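Local coordinates for YkuI protein (Bacillus subtilis, PDB 2BAS), which binds the second messenger cyclic di-GMP through its EAL domain and is probably a phosphodiesterase that cleaves it, at residues D194-D199 and I226-L231. Residues are numbered along the deposited sequence; the frame is centred on the assembly and turned at random.
Sequences DLLKID and IGAALL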
loop_
_atom_site.group_PDB
_atom_site.type_symbol
_atom_site.label_atom_id
_atom_site.label_comp_id
_atom_site.label_asym_id
_atom_site.label_seq_id
_atom_site.Cartn_x
_atom_site.Cartn_y
_atom_site.Cartn_z
ATOM N N ASP A 194 -14.696 7.085 4.648
ATOM C CA ASP A 194 -14.212 8.334 5.219
ATOM C C ASP A 194 -13.153 8.089 6.304
ATOM O O ASP A 194 -12.345 8.958 6.591
ATOM C CB ASP A 194 -15.402 9.110 5.784
ATOM C CG ASP A 194 -16.502 9.325 4.748
ATOM O OD1 ASP A 194 -16.249 10.006 3.731
ATOM O OD2 ASP A 194 -17.622 8.816 4.945
ATOM N N LEU A 195 -13.150 6.894 6.888
ATOM C CA LEU A 195 -12.241 6.574 7.982
ATOM C C LEU A 195 -11.782 5.118 7.988
ATOM O O LEU A 195 -12.558 4.207 7.708
ATOM C CB LEU A 195 -12.913 6.886 9.321
ATOM C CG LEU A 195 -12.668 8.233 9.988
ATOM C CD1 LEU A 195 -13.982 8.936 10.283
ATOM C CD2 LEU A 195 -11.864 8.057 11.258
ATOM N N LEU A 196 -10.518 4.918 8.343
ATOM C CA LEU A 196 -9.966 3.590 8.536
ATOM C C LEU A 196 -9.536 3.481 9.985
ATOM O O LEU A 196 -8.745 4.296 10.454
ATOM C CB LEU A 196 -8.757 3.380 7.617
ATOM C CG LEU A 196 -8.949 3.435 6.106
ATOM C CD1 LEU A 196 -7.606 3.234 5.412
ATOM C CD2 LEU A 196 -9.964 2.389 5.635
ATOM N N LYS A 197 -10.067 2.501 10.707
ATOM C CA LYS A 197 -9.670 2.288 12.103
ATOM C C LYS A 197 -8.612 1.198 12.187
ATOM O O LYS A 197 -8.841 0.057 11.768
ATOM C CB LYS A 197 -10.851 1.909 12.990
ATOM C CG LYS A 197 -11.816 3.030 13.300
ATOM C CD LYS A 197 -12.703 2.717 14.531
ATOM C CE LYS A 197 -12.043 3.136 15.859
ATOM N NZ LYS A 197 -13.018 3.239 17.006
ATOM N N ILE A 198 -7.455 1.566 12.726
ATOM C CA ILE A 198 -6.325 0.658 12.863
ATOM C C ILE A 198 -6.091 0.352 14.342
ATOM O O ILE A 198 -5.950 1.253 15.156
ATOM C CB ILE A 198 -5.062 1.254 12.174
ATOM C CG1 ILE A 198 -5.354 1.535 10.696
ATOM C CG2 ILE A 198 -3.876 0.324 12.299
ATOM C CD1 ILE A 198 -4.325 2.418 9.991
ATOM N N ASP A 199 -6.103 -0.934 14.673
ATOM C CA ASP A 199 -5.858 -1.439 16.020
ATOM C C ASP A 199 -4.352 -1.619 16.194
ATOM O O ASP A 199 -3.670 -2.056 15.271
ATOM C CB ASP A 199 -6.586 -2.777 16.190
ATOM C CG ASP A 199 -6.123 -3.565 17.413
ATOM O OD1 ASP A 199 -5.823 -2.952 18.462
ATOM O OD2 ASP A 199 -6.077 -4.813 17.327
ATOM N N ILE A 226 -6.961 8.327 -1.547
ATOM C CA ILE A 226 -8.430 8.249 -1.672
ATOM C C ILE A 226 -9.204 9.094 -0.662
ATOM O O ILE A 226 -10.415 9.245 -0.780
ATOM C CB ILE A 226 -8.956 6.780 -1.606
ATOM C CG1 ILE A 226 -8.656 6.149 -0.231
ATOM C CG2 ILE A 226 -8.387 5.947 -2.759
ATOM C CD1 ILE A 226 -9.527 4.971 0.118
ATOM N N GLY A 227 -8.511 9.624 0.340
ATOM C CA GLY A 227 -9.120 10.547 1.293
ATOM C C GLY A 227 -9.756 9.910 2.508
ATOM O O GLY A 227 -10.761 10.399 3.019
ATOM N N ALA A 228 -9.182 8.813 2.976
ATOM C CA ALA A 228 -9.649 8.202 4.211
ATOM C C ALA A 228 -8.675 8.616 5.306
ATOM O O ALA A 228 -7.460 8.440 5.150
ATOM C CB ALA A 228 -9.710 6.678 4.084
ATOM N N ALA A 229 -9.197 9.194 6.385
ATOM C CA ALA A 229 -8.369 9.532 7.537
ATOM C C ALA A 229 -8.121 8.259 8.344
ATOM O O ALA A 229 -8.965 7.354 8.371
ATOM C CB ALA A 229 -9.053 10.581 8.402
ATOM N N LEU A 230 -6.975 8.201 9.007
ATOM C CA LEU A 230 -6.617 7.062 9.828
ATOM C C LEU A 230 -6.930 7.344 11.286
ATOM O O LEU A 230 -6.515 8.363 11.843
ATOM C CB LEU A 230 -5.124 6.737 9.695
ATOM C CG LEU A 230 -4.566 6.523 8.289
ATOM C CD1 LEU A 230 -3.052 6.422 8.353
ATOM C CD2 LEU A 230 -5.165 5.284 7.623
ATOM N N LEU A 231 -7.663 6.420 11.895
ATOM C CA LEU A 231 -7.923 6.439 13.327
ATOM C C LEU A 231 -7.199 5.264 13.998
ATOM O O LEU A 231 -7.520 4.094 13.749
ATOM C CB LEU A 231 -9.428 6.375 13.572
ATOM C CG LEU A 231 -10.001 6.160 14.972
ATOM C CD1 LEU A 231 -9.280 6.950 16.026
ATOM C CD2 LEU A 231 -11.484 6.516 14.967
HETATM O O HOH W 1 -14.032 11.229 2.325
#
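The peptide N-H of Leu-231 meets the carbonyl of Leu-196 nearly along the C=O axis (Leu-231 N to Leu-196 O 2.8 Å, 177° at the hydrogen). The two are on adjacent parallel strands of the barrel sheet, flanked by strands 172-178 and 249-252. Leu-196 N reaches Ala-229 O, and Ile-198 N reaches Leu-231 O at 2.7 Å. Ala-229 N also binds Asp-194 O, but from well above that carbonyl's plane. One face of the pair carries Leu-195, Lys-197, Ala-229 and Leu-231. There Leu-231 CD2 lies alongside the lysine chain, 3.5 Å from Lys-197 CE, while Leu-195 CD2 crosses to Leu-231 CB. Leu-231 CG is anti to the backbone N (chi1 170°), which lays the side chain beside the lysine. On the other face Leu-230 CD2 touches Leu-196 CD1 and, at 3.8 Å, Ile-198 CD1. Helix 211-226 covers this side, completing a beta-alpha-beta crossover. Ala-228 CB packs on Leu-196 CG nearby. Lys-197 NZ forms a salt bridge with Glu-146 and a hydrogen bond with Gln-253. A methionine in its place would probably leave Glu-146 without its charged mate and Gln-253 without its donor. Leu-231 and these two partners thus probably fix the amine's direction.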